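Local structure of RTX toxin (6A7H) at residues 392-397 with 407-412; 413-418 with 449-454; 130-135 with 248-253; 194-199 with 228-233. The protein inactivates the small GTPases Ras and Rap1, probably by cleaving them, as the Ras/Rap1-specific endopeptidase of an RTX toxin from Vibrio vulnificus. All coordinates share one frame; numbering follows the deposited sequence.

Contact 1. Residues 392-397 with 407-412; sequences ANSSAR and LMYRAG
Ser394 and Arg410 bring the two backbones closest, with their CA atoms 6.3 Å apart; the irregular segment 392-397 runs here beside the regular helical turns of 407-412. No direct hydrogen bond crosses between the segments, and the contact is made mainly by side chains reaching from the helix to the loop. Ser394 meets Tyr409 at the rim of the ring: its OG lies near the ring plane, 3.2 Å from Tyr409 CD2. A chi1 of 60° holds this hydroxyl between the serine's own backbone N and carbonyl carbon, on the side facing the helix, and a residue as small as serine fits so close to the aromatic edge. The phenol end is bridged to the loop by a water that accepts from Asn393 N at 2.7 Å and donates to Tyr409 OH at 2.9 Å; the same hydroxyl probably also bonds Asp249, in a pair modelled doubtfully short. Arg410 stretches out along the loop, its chain extended from CG to NE. The methyl CB of Ala396 sits over the centre of one guanidinium face, 3.6 Å above its plane, although Ala396 is poorly ordered. Arg410 NE also forms a salt bridge with Asp391, which would limit the guanidinium's swing. The arrangement belongs to a beta-alpha-beta crossover: the loop leaving parallel strand 386-391 folds back on helix 405-422, which leads on to strand 430-436.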
# COMPACT_ATOMS: atom_id res chain seq x y z
N ALA A 392 -4.06 6.67 -0.52
CA ALA A 392 -3.75 5.27 -0.31
C ALA A 392 -3.25 5.01 1.11
O ALA A 392 -3.46 5.84 2.00
CB ALA A 392 -2.74 4.81 -1.32
N ASN A 393 -2.58 3.88 1.33
CA ASN A 393 -2.27 3.43 2.68
C ASN A 393 -0.82 3.64 3.12
O ASN A 393 -0.44 3.25 4.23
CB ASN A 393 -2.63 1.95 2.83
CG ASN A 393 -4.11 1.69 2.60
OD1 ASN A 393 -4.96 2.54 2.88
ND2 ASN A 393 -4.44 0.49 2.11
N SER A 394 -0.01 4.26 2.28
CA SER A 394 1.41 4.37 2.59
C SER A 394 1.80 5.77 3.08
O SER A 394 0.97 6.66 3.17
CB SER A 394 2.24 3.99 1.37
OG SER A 394 1.94 4.86 0.30
N SER A 395 3.07 5.96 3.39
CA SER A 395 3.51 7.22 3.94
C SER A 395 3.50 8.35 2.90
O SER A 395 3.93 8.15 1.77
CB SER A 395 4.91 7.08 4.52
OG SER A 395 5.17 8.16 5.38
N ALA A 396 3.00 9.52 3.30
CA ALA A 396 2.95 10.69 2.42
C ALA A 396 4.30 11.38 2.41
O ALA A 396 4.60 12.21 1.55
CB ALA A 396 1.87 11.66 2.86
N ARG A 397 5.08 11.03 3.43
CA ARG A 397 6.51 11.29 3.53
C ARG A 397 7.20 11.32 2.18
O ARG A 397 7.21 10.32 1.46
CB ARG A 397 7.10 10.21 4.44
CG ARG A 397 8.58 10.21 4.78
CD ARG A 397 8.89 8.81 5.32
NE ARG A 397 9.74 8.77 6.51
CZ ARG A 397 10.10 7.64 7.10
NH1 ARG A 397 9.68 6.49 6.62
NH2 ARG A 397 10.89 7.67 8.18
N LEU A 407 7.55 7.23 -2.81
CA LEU A 407 6.92 8.31 -3.54
C LEU A 407 6.17 7.75 -4.74
O LEU A 407 5.01 8.11 -4.98
CB LEU A 407 8.00 9.29 -3.97
CG LEU A 407 7.74 10.79 -3.97
CD1 LEU A 407 7.20 11.24 -2.63
CD2 LEU A 407 9.04 11.49 -4.29
N MET A 408 6.81 6.86 -5.48
CA MET A 408 6.21 6.33 -6.70
C MET A 408 5.04 5.43 -6.33
O MET A 408 4.01 5.45 -6.99
CB MET A 408 7.22 5.55 -7.54
CG MET A 408 8.23 6.45 -8.22
SD MET A 408 9.44 5.60 -9.26
CE MET A 408 10.18 4.44 -8.15
N TYR A 409 5.21 4.65 -5.27
CA TYR A 409 4.15 3.77 -4.83
C TYR A 409 2.89 4.58 -4.48
O TYR A 409 1.81 4.27 -4.93
CB TYR A 409 4.59 2.93 -3.63
CG TYR A 409 3.45 2.16 -3.03
CD1 TYR A 409 3.05 0.95 -3.58
CD2 TYR A 409 2.74 2.67 -1.94
CE1 TYR A 409 1.98 0.25 -3.05
CE2 TYR A 409 1.66 1.98 -1.42
CZ TYR A 409 1.29 0.77 -1.97
OH TYR A 409 0.22 0.07 -1.46
N ARG A 410 3.05 5.64 -3.68
CA ARG A 410 1.89 6.44 -3.31
C ARG A 410 1.20 7.06 -4.54
O ARG A 410 -0.02 7.07 -4.63
CB ARG A 410 2.26 7.53 -2.32
CG ARG A 410 1.07 8.44 -2.03
CD ARG A 410 1.41 9.46 -1.01
NE ARG A 410 0.24 10.17 -0.52
CZ ARG A 410 0.20 11.49 -0.36
NH1 ARG A 410 1.26 12.22 -0.68
NH2 ARG A 410 -0.89 12.08 0.13
N ALA A 411 1.98 7.58 -5.47
CA ALA A 411 1.43 8.22 -6.66
C ALA A 411 0.70 7.20 -7.52
O ALA A 411 -0.35 7.49 -8.10
CB ALA A 411 2.53 8.92 -7.47
N GLY A 412 1.26 6.00 -7.58
CA GLY A 412 0.64 4.91 -8.30
C GLY A 412 -0.69 4.52 -7.67
O GLY A 412 -1.71 4.42 -8.36
O HOH W 1 -1.57 1.91 -0.19

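Contact 2. Residues 413-418 with 449-454; sequences AANNIA and FVPGIT
Asn415 and Ile453 bring their CA atoms to 5.9 Å, and the polar part of the contact is carried by the asparagine amide. Asn415 ND2 donates to Pro451 O at 2.8 Å, with a nearly straight N-H...O angle of 166°. The acceptor lies in the plane of the amide, whereas the donor stands 35° above the carbonyl plane of Pro451. Asparagine suits this place because its short side chain can reach from the helix to the buried carbonyl of the turn.

Methyls pack against the two ends of the amide. Val450 CG1 lies 3.7 Å from Asn415 ND2, while the Ile453 side chain runs alongside the amide, pointing the other way, and brings CD1 to 3.3 Å from Asn415 OD1. Apolar packing follows where Ile453 CD1 reaches Ala418 CB at 4.0 Å; the small alanine leaves room for the branched isoleucine beside the helix. Gly452, the N-cap residue, links the strand to the helix that Ile453 begins.

All touching residues are buried. Helix 405-422 faces the passage from strand 448-450 to helix 453-457, Tyr435 of strand 430-436 touches both Ala418 and Ile453, and helix 240-263 packs against Val450 and Pro451 through Ile257 and Ser260.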
# COMPACT_ATOMS: atom_id res chain seq x y z
N ALA A 413 -0.67 4.29 -6.36
CA ALA A 413 -1.87 3.83 -5.67
C ALA A 413 -2.95 4.92 -5.67
O ALA A 413 -4.13 4.63 -5.88
CB ALA A 413 -1.53 3.41 -4.25
N ALA A 414 -2.56 6.17 -5.46
CA ALA A 414 -3.52 7.28 -5.52
C ALA A 414 -4.10 7.44 -6.93
O ALA A 414 -5.27 7.81 -7.07
CB ALA A 414 -2.87 8.60 -5.05
N ASN A 415 -3.31 7.17 -7.96
CA ASN A 415 -3.82 7.23 -9.32
C ASN A 415 -4.93 6.19 -9.52
O ASN A 415 -5.95 6.47 -10.15
CB ASN A 415 -2.70 7.01 -10.35
CG ASN A 415 -2.00 8.32 -10.73
OD1 ASN A 415 -2.45 9.41 -10.38
ND2 ASN A 415 -0.87 8.19 -11.42
N ASN A 416 -4.73 4.99 -8.97
CA ASN A 416 -5.72 3.92 -9.06
C ASN A 416 -7.02 4.23 -8.32
O ASN A 416 -8.10 3.95 -8.84
CB ASN A 416 -5.13 2.62 -8.55
CG ASN A 416 -4.62 1.76 -9.66
OD1 ASN A 416 -5.08 1.88 -10.80
ND2 ASN A 416 -3.65 0.89 -9.36
N ILE A 417 -6.91 4.79 -7.12
CA ILE A 417 -8.07 5.20 -6.35
C ILE A 417 -8.87 6.21 -7.17
O ILE A 417 -10.09 6.11 -7.30
CB ILE A 417 -7.69 5.85 -4.99
CG1 ILE A 417 -6.80 4.93 -4.17
CG2 ILE A 417 -8.94 6.24 -4.20
CD1 ILE A 417 -7.39 3.61 -3.90
N ALA A 418 -8.15 7.19 -7.72
CA ALA A 418 -8.78 8.29 -8.46
C ALA A 418 -9.55 7.75 -9.65
O ALA A 418 -10.66 8.19 -9.93
CB ALA A 418 -7.73 9.29 -8.92
N PHE A 449 8.98 6.65 -13.89
CA PHE A 449 7.99 7.67 -14.20
C PHE A 449 6.60 7.26 -13.69
O PHE A 449 6.21 6.11 -13.82
CB PHE A 449 7.97 7.92 -15.71
CG PHE A 449 6.93 8.91 -16.14
CD1 PHE A 449 7.24 10.26 -16.20
CD2 PHE A 449 5.65 8.49 -16.48
CE1 PHE A 449 6.29 11.19 -16.59
CE2 PHE A 449 4.70 9.41 -16.87
CZ PHE A 449 5.02 10.77 -16.92
N VAL A 450 5.86 8.21 -13.12
CA VAL A 450 4.44 8.02 -12.84
C VAL A 450 3.63 9.20 -13.37
O VAL A 450 3.94 10.34 -13.03
CB VAL A 450 4.14 7.90 -11.33
CG1 VAL A 450 2.74 7.35 -11.12
CG2 VAL A 450 5.18 7.04 -10.63
N PRO A 451 2.59 8.95 -14.18
CA PRO A 451 1.69 10.02 -14.63
C PRO A 451 1.11 10.81 -13.46
O PRO A 451 0.85 10.23 -12.41
CB PRO A 451 0.57 9.27 -15.36
CG PRO A 451 1.13 7.96 -15.71
CD PRO A 451 2.13 7.63 -14.63
N GLY A 452 0.89 12.11 -13.62
CA GLY A 452 0.17 12.84 -12.59
C GLY A 452 -1.33 12.54 -12.57
O GLY A 452 -1.90 12.03 -13.54
N ILE A 453 -1.97 12.86 -11.45
CA ILE A 453 -3.41 12.76 -11.32
C ILE A 453 -4.10 13.49 -12.48
O ILE A 453 -5.08 12.99 -13.05
CB ILE A 453 -3.90 13.33 -9.98
CG1 ILE A 453 -3.40 12.44 -8.84
CG2 ILE A 453 -5.41 13.44 -9.94
CD1 ILE A 453 -4.35 11.31 -8.46
N THR A 454 -3.55 14.65 -12.82
CA THR A 454 -4.05 15.46 -13.94
C THR A 454 -4.06 14.64 -15.21
O THR A 454 -5.07 14.60 -15.91
CB THR A 454 -3.20 16.72 -14.15
OG1 THR A 454 -1.82 16.34 -14.22
CG2 THR A 454 -3.37 17.67 -12.97

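Contact 3. Residues 130-135 with 248-253; sequences DPYLAP and SDRMDQ
Asp130 and Arg250 meet head-on in the tightest part of this contact. Arg250 NE donates to Asp130 OD2 at 2.7 Å with an N-H...O angle of 174°, forming a salt bridge. The oxygen lies in the guanidinium plane, at its edge, and is met on its syn side, yet the carboxylate is turned 49° from that plane. The two groups therefore engage through one direct bond rather than as a parallel, two-pronged pair. Tyr132 packs over one face of the guanidinium with its CB, 3.6 Å above the plane and displaced toward the rim. Close by, Leu133 CD1 comes to 3.3 Å from Met251 CE, shorter than usual for two methyls and perhaps a detail of the model; the methionine chain is bent at both chi2 and chi3, which turns its methyl to the leucine.

The other side of the salt bridge is looser and hydrated. A water donates to Asp130 OD1 at 2.7 Å and accepts a weak bond from Arg250 NH2 at 2.8 Å, filling in for a second direct contact. OD1 has a further task: it accepts from Tyr132 N, which makes an Asx turn and steadies the carboxylate. The backbones stay well apart, with 8.3 Å between the CA atoms of Leu133 and Arg250, so the long arginine and methionine do most of the reaching.

The loop comes directly after helix 119-129, whose Trp126 and Met123 touch Leu133 and Met251. Helix 240-263 faces it, with Tyr409 of helix 405-422 in a cation-pi contact with Arg250, while Tyr132 reaches on to helix 229-237.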
# COMPACT_ATOMS: atom_id res chain seq x y z
N ASP A 130 13.62 -1.34 -3.33
CA ASP A 130 12.59 -0.80 -2.44
C ASP A 130 12.70 -1.46 -1.07
O ASP A 130 12.47 -2.66 -0.95
CB ASP A 130 11.19 -1.01 -3.05
CG ASP A 130 10.05 -0.51 -2.13
OD1 ASP A 130 10.32 0.03 -1.03
OD2 ASP A 130 8.86 -0.66 -2.52
N PRO A 131 13.02 -0.67 -0.03
CA PRO A 131 13.20 -1.26 1.31
C PRO A 131 11.99 -2.04 1.80
O PRO A 131 12.16 -2.95 2.59
CB PRO A 131 13.45 -0.03 2.20
CG PRO A 131 14.03 1.00 1.25
CD PRO A 131 13.24 0.79 -0.03
N TYR A 132 10.79 -1.73 1.31
CA TYR A 132 9.59 -2.42 1.78
C TYR A 132 9.40 -3.80 1.15
O TYR A 132 8.55 -4.58 1.60
CB TYR A 132 8.35 -1.54 1.57
CG TYR A 132 8.18 -0.56 2.71
CD1 TYR A 132 8.80 0.69 2.69
CD2 TYR A 132 7.46 -0.91 3.85
CE1 TYR A 132 8.68 1.58 3.75
CE2 TYR A 132 7.32 -0.03 4.91
CZ TYR A 132 7.93 1.21 4.86
OH TYR A 132 7.80 2.06 5.92
N LEU A 133 10.20 -4.12 0.14
CA LEU A 133 10.16 -5.45 -0.48
C LEU A 133 11.29 -6.35 -0.02
O LEU A 133 11.38 -7.51 -0.43
CB LEU A 133 10.19 -5.33 -2.01
CG LEU A 133 8.90 -4.76 -2.58
CD1 LEU A 133 9.09 -4.43 -4.06
CD2 LEU A 133 7.71 -5.72 -2.37
N ALA A 134 12.17 -5.80 0.82
CA ALA A 134 13.20 -6.57 1.50
C ALA A 134 12.57 -7.69 2.33
O ALA A 134 11.40 -7.60 2.67
CB ALA A 134 14.04 -5.64 2.38
N PRO A 135 13.34 -8.75 2.65
CA PRO A 135 12.79 -9.85 3.45
C PRO A 135 12.19 -9.36 4.77
O PRO A 135 12.85 -8.62 5.49
CB PRO A 135 14.00 -10.75 3.70
CG PRO A 135 14.86 -10.54 2.50
CD PRO A 135 14.71 -9.06 2.17
N SER A 248 1.68 -8.33 -2.14
CA SER A 248 0.86 -8.52 -3.32
C SER A 248 0.47 -7.18 -3.88
O SER A 248 0.58 -6.95 -5.08
CB SER A 248 -0.39 -9.34 -3.02
OG SER A 248 -0.12 -10.71 -3.11
N ASP A 249 0.01 -6.28 -3.01
CA ASP A 249 -0.51 -5.01 -3.48
C ASP A 249 0.59 -4.15 -4.07
O ASP A 249 0.38 -3.48 -5.07
CB ASP A 249 -1.21 -4.23 -2.36
CG ASP A 249 -1.47 -2.78 -2.76
OD1 ASP A 249 -2.39 -2.53 -3.59
OD2 ASP A 249 -0.74 -1.89 -2.27
N ARG A 250 1.78 -4.21 -3.48
CA ARG A 250 2.90 -3.45 -4.04
C ARG A 250 3.26 -3.93 -5.45
O ARG A 250 3.54 -3.13 -6.34
CB ARG A 250 4.11 -3.51 -3.12
CG ARG A 250 4.71 -2.14 -2.84
CD ARG A 250 5.73 -2.19 -1.71
NE ARG A 250 6.35 -0.89 -1.50
CZ ARG A 250 5.77 0.11 -0.85
NH1 ARG A 250 4.56 -0.03 -0.33
NH2 ARG A 250 6.42 1.26 -0.71
N MET A 251 3.27 -5.25 -5.66
CA MET A 251 3.51 -5.78 -7.00
C MET A 251 2.41 -5.35 -7.98
O MET A 251 2.69 -5.00 -9.12
CB MET A 251 3.61 -7.30 -6.97
CG MET A 251 4.88 -7.81 -6.30
SD MET A 251 6.37 -7.16 -7.12
CE MET A 251 6.99 -6.33 -5.75
N ASP A 252 1.16 -5.36 -7.52
CA ASP A 252 0.06 -4.86 -8.32
C ASP A 252 0.24 -3.40 -8.71
O ASP A 252 -0.04 -3.02 -9.86
CB ASP A 252 -1.26 -5.01 -7.56
CG ASP A 252 -1.75 -6.44 -7.54
OD1 ASP A 252 -1.22 -7.26 -8.32
OD2 ASP A 252 -2.68 -6.74 -6.75
N GLN A 253 0.69 -2.59 -7.75
CA GLN A 253 0.83 -1.16 -8.01
C GLN A 253 1.97 -0.88 -8.98
O GLN A 253 1.91 0.07 -9.77
CB GLN A 253 1.05 -0.36 -6.71
CG GLN A 253 -0.08 -0.46 -5.69
CD GLN A 253 -1.39 0.11 -6.19
OE1 GLN A 253 -1.43 0.85 -7.17
NE2 GLN A 253 -2.48 -0.21 -5.50
O HOH W 2 8.95 2.29 -0.30

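Contact 4. Residues 194-199 with 228-233; sequences SYQELQ and SAEMIL
Tyr195 and Glu230 lie one on the other at the heart of this contact. The glutamate CB is 3.6 Å from the centroid of the tyrosine ring and 7° off its normal, a CH-pi contact made squarely over the face. From there the extended chain of Glu230 passes CG over Tyr195 CG at 3.6 Å and sets its carboxylate almost parallel to the ring. In Tyr195 the CG stands opposite its backbone N (chi1 -177°), which sends the ring out from its helix toward the other one. Leu233 comes from another direction: its CD1 touches the ring edge, near the plane, 3.7 Å from Tyr195 CD2.

Gln196 crosses Glu230 at about a right angle, with amide and carboxylate planes well inclined. Its NE2 is shared between both oxygens, 3.3 Å from Glu230 OE1 and 3.5 Å from Glu230 OE2, and both hydrogen bonds are weak. A water accepts from Glu230 N at 3.1 Å and also bonds weakly to Tyr195 OH, joining the phenol to the first turn of helix 229-237.

Both helices start here, running at 135° to each other. Ser194 and Glu197 form a capping box on one, and Ser228 OG caps the other with a weak bond from Met231 N. Glutamate serves two purposes at its position: its CB and CG give the ring face C-H groups to pack on, and its carboxylate is left to take the weak Gln196 bonds. The chemistry implies cohesion that comes chiefly from CH-pi and apolar packing, with weak polar links added.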
# COMPACT_ATOMS: atom_id res chain seq x y z
N SER A 194 -2.95 -0.46 10.87
CA SER A 194 -1.59 -0.25 10.39
C SER A 194 -0.95 0.95 11.07
O SER A 194 -1.63 1.80 11.64
CB SER A 194 -1.57 -0.02 8.89
OG SER A 194 -2.21 1.21 8.59
N TYR A 195 0.38 1.02 10.98
CA TYR A 195 1.12 2.16 11.48
C TYR A 195 0.52 3.48 10.94
O TYR A 195 0.27 4.40 11.71
CB TYR A 195 2.60 2.02 11.10
CG TYR A 195 3.50 3.12 11.61
CD1 TYR A 195 3.62 4.32 10.91
CD2 TYR A 195 4.26 2.96 12.78
CE1 TYR A 195 4.46 5.34 11.35
CE2 TYR A 195 5.11 3.99 13.23
CZ TYR A 195 5.19 5.18 12.51
OH TYR A 195 6.01 6.22 12.92
N GLN A 196 0.27 3.54 9.64
CA GLN A 196 -0.28 4.75 9.02
C GLN A 196 -1.71 5.10 9.50
O GLN A 196 -2.02 6.27 9.67
CB GLN A 196 -0.27 4.61 7.49
CG GLN A 196 1.17 4.45 6.89
CD GLN A 196 2.03 5.72 7.04
OE1 GLN A 196 1.55 6.85 6.94
NE2 GLN A 196 3.33 5.52 7.27
N GLU A 197 -2.57 4.11 9.69
CA GLU A 197 -3.92 4.38 10.18
C GLU A 197 -3.92 4.98 11.58
O GLU A 197 -4.66 5.93 11.83
CB GLU A 197 -4.77 3.10 10.16
CG GLU A 197 -5.10 2.68 8.73
CD GLU A 197 -5.60 1.26 8.60
OE1 GLU A 197 -5.56 0.51 9.60
OE2 GLU A 197 -6.02 0.89 7.48
N LEU A 198 -3.09 4.43 12.47
CA LEU A 198 -2.91 4.98 13.82
C LEU A 198 -2.47 6.43 13.81
O LEU A 198 -2.98 7.26 14.57
CB LEU A 198 -1.88 4.16 14.58
CG LEU A 198 -2.29 2.75 14.99
CD1 LEU A 198 -1.15 2.13 15.77
CD2 LEU A 198 -3.55 2.78 15.85
N GLN A 199 -1.53 6.74 12.94
CA GLN A 199 -1.04 8.08 12.79
C GLN A 199 -2.16 9.06 12.45
O GLN A 199 -2.14 10.21 12.88
CB GLN A 199 0.03 8.11 11.72
CG GLN A 199 0.92 9.31 11.72
CD GLN A 199 2.27 8.97 11.10
OE1 GLN A 199 2.36 8.68 9.90
NE2 GLN A 199 3.33 8.99 11.91
N SER A 228 13.33 2.12 11.11
CA SER A 228 12.35 2.95 11.77
C SER A 228 11.37 2.07 12.55
O SER A 228 11.30 0.86 12.33
CB SER A 228 11.60 3.83 10.76
OG SER A 228 10.83 3.05 9.86
N ALA A 229 10.62 2.68 13.46
CA ALA A 229 9.64 1.94 14.24
C ALA A 229 8.64 1.25 13.31
O ALA A 229 8.26 0.09 13.53
CB ALA A 229 8.91 2.85 15.23
N GLU A 230 8.22 1.94 12.25
CA GLU A 230 7.27 1.36 11.32
C GLU A 230 7.82 0.08 10.64
O GLU A 230 7.11 -0.92 10.53
CB GLU A 230 6.86 2.37 10.25
CG GLU A 230 5.85 1.78 9.29
CD GLU A 230 5.48 2.71 8.16
OE1 GLU A 230 6.01 3.83 8.11
OE2 GLU A 230 4.64 2.31 7.33
N MET A 231 9.07 0.12 10.20
CA MET A 231 9.68 -1.02 9.54
C MET A 231 9.93 -2.18 10.53
O MET A 231 9.76 -3.35 10.18
CB MET A 231 10.99 -0.61 8.87
CG MET A 231 11.74 -1.74 8.16
SD MET A 231 10.87 -2.38 6.71
CE MET A 231 10.73 -0.90 5.72
N ILE A 232 10.33 -1.84 11.75
CA ILE A 232 10.50 -2.84 12.80
C ILE A 232 9.18 -3.56 13.06
O ILE A 232 9.14 -4.80 13.17
CB ILE A 232 11.02 -2.21 14.12
CG1 ILE A 232 12.42 -1.64 13.92
CG2 ILE A 232 11.02 -3.22 15.24
CD1 ILE A 232 12.93 -0.84 15.12
N LEU A 233 8.08 -2.81 13.13
CA LEU A 233 6.78 -3.41 13.39
C LEU A 233 6.46 -4.46 12.34
O LEU A 233 5.96 -5.54 12.67
CB LEU A 233 5.68 -2.34 13.43
CG LEU A 233 5.58 -1.51 14.72
CD1 LEU A 233 4.64 -0.35 14.48
CD2 LEU A 233 5.09 -2.33 15.91
O HOH W 3 8.54 4.93 11.59

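Overall arrangement
Contacts 2, 3 and 4 are largely buried, whereas contact 1 lies nearer the surface. Contacts 1 and 2 share helix 405-422 and follow each other along it, touching where Ala392 meets Ala413 and where Val450 meets Met408 and Ala411. Contact 3 joins this group through helix 240-263, whose Gln253 probably hydrogen-bonds to Asn416. Contact 4 is enclosed in the long chain excursion that contact 3 closes; Tyr132 and Gln196 tie it to contacts 3 and 1, but it stays about 12 Å from contact 2 between nearest atoms. A direct salt bridge distinguishes contact 3; contact 2 relies on one amide bond, contact 4 on CH-pi packing and weak amide-carboxylate bonds, and contact 1 on a water bridge and packing.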